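Local structure of transcriptional regulator, MerR-family (Cupriavidus metallidurans CH34, 5GPE) at residues Phe20-Glu24 and Gly25-Glu29; Asp62-Arg65 and Gln66-Leu70; Arg100-Glu103 and Arg104-Asp108. The protein binds lead(II) selectively and, as a regulator of the MerR family, probably binds DNA to control transcription in response to the metal. All coordinates share one frame; numbering follows the deposited sequence.

Contact 1: residues Phe20-Glu24 and Gly25-Glu29; sequences FYESE and GLLPE
Tyr21 and Leu26 meet obliquely where helix 15-23 of the MerR-type helix-turn-helix domain ends in a Schellman motif, CD1 of the tyrosine ring lying 4.0 Å from CD1 of the leucine. Leu26 N donates to Tyr21 O at 3.0 Å, a fairly straight bond (161°) with the donor tilted somewhat from the carbonyl plane, and this holds the residue against the last helical turn. Gly25 makes the reversal between them: with a positive phi of 74° it turns the chain, and its N bonds Glu22 O at 3.1 Å from well above that carbonyl's plane. Tyr21 carries its CG beside the backbone N, anti to the carbonyl carbon (chi1 -64°); the ring packs on Leu48 and Ile51 of helix 42-56, and its OH is hydrogen-bonded to Arg55. In the isobutyl group of Leu26, CD1 meets the tyrosine, while the branch point CG lies 4.2 Å from Glu24 CB. Leu27 lies across the extended chain of Glu22: Leu27 CD1 is 3.9 Å from Glu22 CG, an aliphatic touch, and the carboxylate beyond is hydrogen-bonded through OE2 to Tyr40. One water stitches these two residues together, accepting from Leu27 N at 2.8 Å and donating to Glu22 O. Within the last turn, Ser23 OG bonds Phe20 O at 2.7 Å, and this carbonyl also accepts from Glu24 N. The carbonyls of Tyr21 and Glu22 at the helix end are thus paired by the Schellman bonds, the latter also by water, and Leu26 is placed where it packs on Leu68 and Arg65 of helix 61-71.

Contact 2: residues Asp62-Arg65 and Gln66-Leu70; sequences DEIR and QLLNL
Ile64 O accepts the shortest backbone bond here, from Leu68 N at 2.8 Å and 165°, one of the i to i+4 bonds that run through helix 61-71 of the MerR-type DNA-binding domain. The two side chains lie side by side and point the same way, Ile64 CG2 3.9 Å from Leu68 CD1. With CG1 of Ile64 beside the backbone N (chi1 -68°), the CG2 branch is the one left to face the leucine. Together they form a buried apolar strip against helix 42-56, where Ile64 meets Cys54 and Leu68 meets Phe50. Leu67 sits beside this strip, its CG 3.4 Å from Glu63 O, the carbonyl that accepts from its own N; Leu67 also packs on Leu125 of the second subunit.

Other side chains of the helix are polar and largely at its surface. Arg65 bends at its third torsion and passes back along the helix, so that NH2 forms a salt bridge with Asp62 OD1 at 3.1 Å, while NH1 goes to Glu24. Two carboxylates thus hold the guanidinium, which should limit its rotation. Glu63 turns to His88 of helix 79-111. Asn69 N donates to Arg65 O at 3.0 Å, and Asn69 ND2 lies 3.5 Å from that same Arg65 O. The aspartate oxygen is met from above its carboxylate plane, Arg65 NH2 lying 51° out of it.

Contact 3: residues Arg100-Glu103 and Arg104-Asp108; sequences RALE and RELMD
The part of helix 79-111 that lies in the predicted coiled coil, and packs on the second subunit of this MerR-family dimer, brings Leu102 and Leu106 together one turn apart. Their side chains run across one another at an angle: Leu102 CG is 3.9 Å from Leu106 CD1, and Leu102 CD1 lies 4.0 Å from both CG and CD1 of Leu106. The two leucines differ in their first torsion. Leu102 places CG on the far side from its N (chi1 172°) and beside its carbonyl carbon, which brings its branched end forward to Leu106; the latter has CG beside the N instead. Leu106 then packs on Ile89 of the second subunit, and Leu102 on Asp58 of that chain.

Next to this pair, Glu103 and Met107 also cross. The thioether sulfur comes against the carboxylate: Met107 SD is 3.7 Å from Glu103 CD and 3.9 Å from OE1 and OE2 of Glu103 alike. Met107 N donates to Glu103 O at 2.9 Å. Each carboxylate oxygen of Glu103 has an arginine partner: OE1 takes a salt bridge from Arg100 NH1 at 3.0 Å, and OE2 one from Arg93 of the second subunit. Buried as it is, this carboxylate is therefore flanked by two arginines, which would favour its negative charge. Glu105 likewise reaches Lys57 of the second subunit. The guanidinium of Arg100 offers its edge, with Glu103 OE1 only 8° out of its plane, yet its NH1 stands well above the carboxylate plane, 59° out of it.

In the fold
From the N terminus, contact 1 comes first, ending helix 15-23 and turning the chain into the loop that leads to helix 42-56. Contact 2 follows within helix 61-71 and contact 3 far along helix 79-111; each is local and the three run in series, none nesting or crossing. Contacts 1 and 2 touch through the Glu24-Arg65 salt bridge and the packing of Leu26, joining the end of helix 15-23 to helix 61-71. Contact 3 stands apart, its centre about 36 Å from that of contact 2, on the other side of the chain's centre. Contacts 2 and 3 both meet the second subunit, tying helices 61-71 and 79-111 into the dimer.

Contact 1: residues Phe20-Glu24 and Gly25-Glu29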
loop_
_atom_site.group_PDB
_atom_site.type_symbol
_atom_site.label_atom_id
_atom_site.label_comp_id
_atom_site.label_asym_id
_atom_site.label_seq_id
_atom_site.Cartn_x
_atom_site.Cartn_y
_atom_site.Cartn_z
ATOM N N PHE B 20 4.504 15.332 12.748
ATOM C CA PHE B 20 3.451 14.433 12.218
ATOM C C PHE B 20 2.882 13.526 13.328
ATOM O O PHE B 20 1.670 13.429 13.506
ATOM C CB PHE B 20 4.012 13.594 11.070
ATOM C CG PHE B 20 3.066 12.562 10.544
ATOM C CD1 PHE B 20 1.823 12.929 10.047
ATOM C CD2 PHE B 20 3.437 11.226 10.501
ATOM C CE1 PHE B 20 0.948 11.970 9.545
ATOM C CE2 PHE B 20 2.578 10.267 9.999
ATOM C CZ PHE B 20 1.329 10.641 9.520
ATOM N N TYR B 21 3.778 12.889 14.085
ATOM C CA TYR B 21 3.372 12.042 15.210
ATOM C C TYR B 21 2.626 12.824 16.293
ATOM O O TYR B 21 1.661 12.319 16.861
ATOM C CB TYR B 21 4.580 11.334 15.817
ATOM C CG TYR B 21 5.273 10.356 14.904
ATOM C CD1 TYR B 21 4.608 9.739 13.838
ATOM C CD2 TYR B 21 6.606 10.045 15.095
ATOM C CE1 TYR B 21 5.261 8.848 13.009
ATOM C CE2 TYR B 21 7.264 9.141 14.270
ATOM C CZ TYR B 21 6.584 8.558 13.224
ATOM O OH TYR B 21 7.206 7.656 12.401
ATOM N N GLU B 22 3.039 14.061 16.544
ATOM C CA GLU B 22 2.299 14.958 17.443
ATOM C C GLU B 22 0.887 15.232 16.951
ATOM O O GLU B 22 -0.073 15.109 17.711
ATOM C CB GLU B 22 3.015 16.298 17.608
ATOM C CG GLU B 22 4.255 16.208 18.467
ATOM C CD GLU B 22 4.883 17.561 18.760
ATOM O OE1 GLU B 22 4.985 18.395 17.828
ATOM O OE2 GLU B 22 5.299 17.766 19.916
ATOM N N SER B 23 0.764 15.610 15.681
ATOM C CA SER B 23 -0.557 15.886 15.084
ATOM C C SER B 23 -1.479 14.654 15.111
ATOM O O SER B 23 -2.691 14.798 15.180
ATOM C CB SER B 23 -0.425 16.419 13.653
ATOM O OG SER B 23 0.062 15.409 12.785
ATOM N N GLU B 24 -0.886 13.458 15.081
ATOM C CA GLU B 24 -1.634 12.190 15.155
ATOM C C GLU B 24 -1.878 11.653 16.585
ATOM O O GLU B 24 -2.437 10.575 16.748
ATOM C CB GLU B 24 -0.931 11.124 14.305
ATOM C CG GLU B 24 -1.056 11.374 12.820
ATOM C CD GLU B 24 -2.491 11.265 12.331
ATOM O OE1 GLU B 24 -3.225 10.248 12.541
ATOM O OE2 GLU B 24 -2.892 12.267 11.753
ATOM N N GLY B 25 -1.496 12.411 17.607
ATOM C CA GLY B 25 -1.770 12.039 18.993
ATOM C C GLY B 25 -0.909 10.906 19.523
ATOM O O GLY B 25 -1.279 10.270 20.503
ATOM N N LEU B 26 0.253 10.684 18.913
ATOM C CA LEU B 26 1.157 9.605 19.329
ATOM C C LEU B 26 2.198 10.017 20.353
ATOM O O LEU B 26 2.904 9.165 20.886
ATOM C CB LEU B 26 1.859 9.003 18.123
ATOM C CG LEU B 26 0.944 8.507 16.992
ATOM C CD1 LEU B 26 1.789 7.850 15.914
ATOM C CD2 LEU B 26 -0.119 7.539 17.479
ATOM N N LEU B 27 2.320 11.289 20.655
ATOM C CA LEU B 27 3.308 11.741 21.627
ATOM C C LEU B 27 2.698 12.444 22.825
ATOM O O LEU B 27 1.817 13.203 22.668
ATOM C CB LEU B 27 4.306 12.683 20.988
ATOM C CG LEU B 27 5.277 12.163 19.945
ATOM C CD1 LEU B 27 6.332 13.175 19.621
ATOM C CD2 LEU B 27 5.926 10.909 20.436
ATOM N N PRO B 28 3.193 12.201 24.024
ATOM C CA PRO B 28 2.662 12.924 25.181
ATOM C C PRO B 28 3.010 14.405 25.092
ATOM O O PRO B 28 3.871 14.803 24.286
ATOM C CB PRO B 28 3.365 12.264 26.372
ATOM C CG PRO B 28 4.626 11.701 25.824
ATOM C CD PRO B 28 4.476 11.546 24.333
ATOM N N GLU B 29 2.334 15.206 25.905
ATOM C CA GLU B 29 2.535 16.657 25.910
ATOM C C GLU B 29 4.006 17.000 26.172
ATOM O O GLU B 29 4.705 16.228 26.846
ATOM C CB GLU B 29 1.649 17.328 26.962
ATOM C CG GLU B 29 0.159 17.252 26.656
ATOM C CD GLU B 29 -0.220 18.052 25.422
ATOM O OE1 GLU B 29 0.060 19.273 25.385
ATOM O OE2 GLU B 29 -0.783 17.459 24.481
HETATM O O HOH W 1 0.832 13.674 20.277
#

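Contact 2: residues Asp62-Arg65 and Gln66-Leu70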
loop_
_atom_site.group_PDB
_atom_site.type_symbol
_atom_site.label_atom_id
_atom_site.label_comp_id
_atom_site.label_asym_id
_atom_site.label_seq_id
_atom_site.Cartn_x
_atom_site.Cartn_y
_atom_site.Cartn_z
ATOM N N ASP B 62 -2.976 3.478 13.454
ATOM C CA ASP B 62 -4.096 2.997 14.302
ATOM C C ASP B 62 -3.677 1.872 15.257
ATOM O O ASP B 62 -4.036 1.880 16.437
ATOM C CB ASP B 62 -5.274 2.520 13.438
ATOM C CG ASP B 62 -5.914 3.653 12.655
ATOM O OD1 ASP B 62 -6.197 4.708 13.260
ATOM O OD2 ASP B 62 -6.123 3.494 11.436
ATOM N N GLU B 63 -2.906 0.916 14.748
ATOM C CA GLU B 63 -2.339 -0.154 15.595
ATOM C C GLU B 63 -1.385 0.399 16.648
ATOM O O GLU B 63 -1.373 -0.043 17.794
ATOM C CB GLU B 63 -1.613 -1.194 14.742
ATOM C CG GLU B 63 -2.529 -2.031 13.853
ATOM C CD GLU B 63 -1.748 -2.889 12.868
ATOM O OE1 GLU B 63 -1.115 -2.335 11.938
ATOM O OE2 GLU B 63 -1.726 -4.132 13.050
ATOM N N ILE B 64 -0.584 1.374 16.256
ATOM C CA ILE B 64 0.401 1.969 17.164
ATOM C C ILE B 64 -0.286 2.739 18.290
ATOM O O ILE B 64 0.150 2.703 19.429
ATOM C CB ILE B 64 1.418 2.842 16.395
ATOM C CG1 ILE B 64 2.290 1.941 15.526
ATOM C CG2 ILE B 64 2.306 3.649 17.350
ATOM C CD1 ILE B 64 3.101 2.667 14.469
ATOM N N ARG B 65 -1.358 3.425 17.935
ATOM C CA ARG B 65 -2.191 4.177 18.845
ATOM C C ARG B 65 -2.726 3.170 19.907
ATOM O O ARG B 65 -2.666 3.405 21.059
ATOM C CB ARG B 65 -3.322 4.919 18.106
ATOM C CG ARG B 65 -3.615 6.314 18.627
ATOM C CD ARG B 65 -4.294 7.362 17.686
ATOM N NE ARG B 65 -4.476 6.911 16.330
ATOM C CZ ARG B 65 -4.144 7.568 15.238
ATOM N NH1 ARG B 65 -3.656 8.755 15.299
ATOM N NH2 ARG B 65 -4.303 7.021 14.076
ATOM N N GLN B 66 -3.225 2.048 19.444
ATOM C CA GLN B 66 -3.737 0.961 20.314
ATOM C C GLN B 66 -2.653 0.421 21.245
ATOM O O GLN B 66 -2.872 0.320 22.451
ATOM C CB GLN B 66 -4.382 -0.235 19.521
ATOM C CG GLN B 66 -5.768 0.123 19.013
ATOM C CD GLN B 66 -6.506 -1.039 18.348
ATOM O OE1 GLN B 66 -6.012 -2.168 18.278
ATOM N NE2 GLN B 66 -7.719 -0.766 17.896
ATOM N N LEU B 67 -1.469 0.148 20.692
ATOM C CA LEU B 67 -0.350 -0.348 21.507
ATOM C C LEU B 67 0.112 0.662 22.551
ATOM O O LEU B 67 0.362 0.289 23.704
ATOM C CB LEU B 67 0.842 -0.748 20.635
ATOM C CG LEU B 67 0.624 -1.965 19.742
ATOM C CD1 LEU B 67 1.793 -2.089 18.796
ATOM C CD2 LEU B 67 0.481 -3.232 20.553
ATOM N N LEU B 68 0.211 1.936 22.150
ATOM C CA LEU B 68 0.579 3.014 23.077
ATOM C C LEU B 68 -0.421 3.145 24.236
ATOM O O LEU B 68 -0.021 3.349 25.385
ATOM C CB LEU B 68 0.727 4.354 22.339
ATOM C CG LEU B 68 1.964 4.489 21.436
ATOM C CD1 LEU B 68 1.871 5.741 20.589
ATOM C CD2 LEU B 68 3.252 4.509 22.248
ATOM N N ASN B 69 -1.710 3.067 23.924
ATOM C CA ASN B 69 -2.761 3.148 24.955
ATOM C C ASN B 69 -2.656 2.010 25.987
ATOM O O ASN B 69 -2.778 2.243 27.188
ATOM C CB ASN B 69 -4.159 3.181 24.319
ATOM C CG ASN B 69 -4.521 4.555 23.736
ATOM O OD1 ASN B 69 -3.971 5.600 24.111
ATOM N ND2 ASN B 69 -5.480 4.555 22.820
ATOM N N LEU B 70 -2.358 0.802 25.513
ATOM C CA LEU B 70 -2.084 -0.338 26.394
ATOM C C LEU B 70 -0.753 -0.191 27.179
ATOM O O LEU B 70 -0.695 -0.486 28.388
ATOM C CB LEU B 70 -2.062 -1.624 25.596
ATOM C CG LEU B 70 -3.451 -2.012 25.089
ATOM C CD1 LEU B 70 -3.360 -2.908 23.863
ATOM C CD2 LEU B 70 -4.274 -2.655 26.201
#

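Contact 3: residues Arg100-Glu103 and Arg104-Asp108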
loop_
_atom_site.group_PDB
_atom_site.type_symbol
_atom_site.label_atom_id
_atom_site.label_comp_id
_atom_site.label_asym_id
_atom_site.label_seq_id
_atom_site.Cartn_x
_atom_site.Cartn_y
_atom_site.Cartn_z
ATOM N N ARG B 100 0.933 -13.953 -4.845
ATOM C CA ARG B 100 1.394 -15.088 -5.630
ATOM C C ARG B 100 0.457 -15.326 -6.822
ATOM O O ARG B 100 0.911 -15.586 -7.950
ATOM C CB ARG B 100 1.514 -16.352 -4.781
ATOM C CG ARG B 100 1.913 -17.600 -5.552
ATOM C CD ARG B 100 3.289 -17.347 -6.140
ATOM N NE ARG B 100 4.297 -17.290 -5.058
ATOM C CZ ARG B 100 5.582 -16.992 -5.203
ATOM N NH1 ARG B 100 6.089 -16.736 -6.398
ATOM N NH2 ARG B 100 6.380 -16.989 -4.143
ATOM N N ALA B 101 -0.844 -15.243 -6.572
ATOM C CA ALA B 101 -1.825 -15.378 -7.658
ATOM C C ALA B 101 -1.623 -14.271 -8.700
ATOM O O ALA B 101 -1.711 -14.534 -9.892
ATOM C CB ALA B 101 -3.249 -15.365 -7.127
ATOM N N LEU B 102 -1.313 -13.051 -8.245
ATOM C CA LEU B 102 -1.038 -11.940 -9.162
ATOM C C LEU B 102 0.198 -12.225 -10.012
ATOM O O LEU B 102 0.182 -12.019 -11.227
ATOM C CB LEU B 102 -0.888 -10.624 -8.409
ATOM C CG LEU B 102 -0.421 -9.408 -9.209
ATOM C CD1 LEU B 102 -1.448 -9.055 -10.293
ATOM C CD2 LEU B 102 -0.171 -8.230 -8.277
ATOM N N GLU B 103 1.263 -12.710 -9.366
ATOM C CA GLU B 103 2.483 -13.095 -10.079
ATOM C C GLU B 103 2.197 -14.103 -11.205
ATOM O O GLU B 103 2.632 -13.900 -12.338
ATOM C CB GLU B 103 3.522 -13.697 -9.133
ATOM C CG GLU B 103 4.877 -13.929 -9.807
ATOM C CD GLU B 103 5.571 -15.244 -9.418
ATOM O OE1 GLU B 103 4.838 -16.186 -9.081
ATOM O OE2 GLU B 103 6.824 -15.408 -9.515
ATOM N N ARG B 104 1.444 -15.149 -10.884
ATOM C CA ARG B 104 1.093 -16.175 -11.869
ATOM C C ARG B 104 0.234 -15.612 -13.017
ATOM O O ARG B 104 0.406 -15.972 -14.185
ATOM C CB ARG B 104 0.400 -17.364 -11.200
ATOM C CG ARG B 104 1.320 -18.128 -10.251
ATOM C CD ARG B 104 0.688 -19.399 -9.708
ATOM N NE ARG B 104 0.396 -20.327 -10.799
ATOM C CZ ARG B 104 -0.585 -21.233 -10.817
ATOM N NH1 ARG B 104 -0.749 -21.991 -11.896
ATOM N NH2 ARG B 104 -1.408 -21.390 -9.786
ATOM N N GLU B 105 -0.662 -14.699 -12.675
ATOM C CA GLU B 105 -1.494 -13.986 -13.665
ATOM C C GLU B 105 -0.637 -13.141 -14.638
ATOM O O GLU B 105 -0.835 -13.158 -15.849
ATOM C CB GLU B 105 -2.487 -13.067 -12.947
ATOM C CG GLU B 105 -3.827 -12.960 -13.614
ATOM C CD GLU B 105 -4.728 -11.901 -12.999
ATOM O OE1 GLU B 105 -4.678 -11.689 -11.765
ATOM O OE2 GLU B 105 -5.496 -11.289 -13.765
ATOM N N LEU B 106 0.308 -12.400 -14.078
ATOM C CA LEU B 106 1.202 -11.558 -14.874
ATOM C C LEU B 106 2.154 -12.388 -15.739
ATOM O O LEU B 106 2.449 -12.004 -16.859
ATOM C CB LEU B 106 1.991 -10.604 -13.970
ATOM C CG LEU B 106 1.177 -9.510 -13.282
ATOM C CD1 LEU B 106 2.020 -8.787 -12.234
ATOM C CD2 LEU B 106 0.635 -8.491 -14.266
ATOM N N MET B 107 2.610 -13.527 -15.224
ATOM C CA MET B 107 3.431 -14.456 -16.022
ATOM C C MET B 107 2.664 -14.971 -17.251
ATOM O O MET B 107 3.206 -15.061 -18.351
ATOM C CB MET B 107 3.909 -15.629 -15.161
ATOM C CG MET B 107 4.981 -15.220 -14.143
ATOM S SD MET B 107 5.320 -16.509 -12.917
ATOM C CE MET B 107 6.189 -17.690 -13.962
ATOM N N ASP B 108 1.395 -15.295 -17.052
ATOM C CA ASP B 108 0.535 -15.718 -18.161
ATOM C C ASP B 108 0.379 -14.585 -19.199
ATOM O O ASP B 108 0.472 -14.806 -20.409
ATOM C CB ASP B 108 -0.828 -16.164 -17.634
ATOM C CG ASP B 108 -1.644 -16.899 -18.686
ATOM O OD1 ASP B 108 -1.346 -18.082 -18.964
ATOM O OD2 ASP B 108 -2.576 -16.293 -19.230
#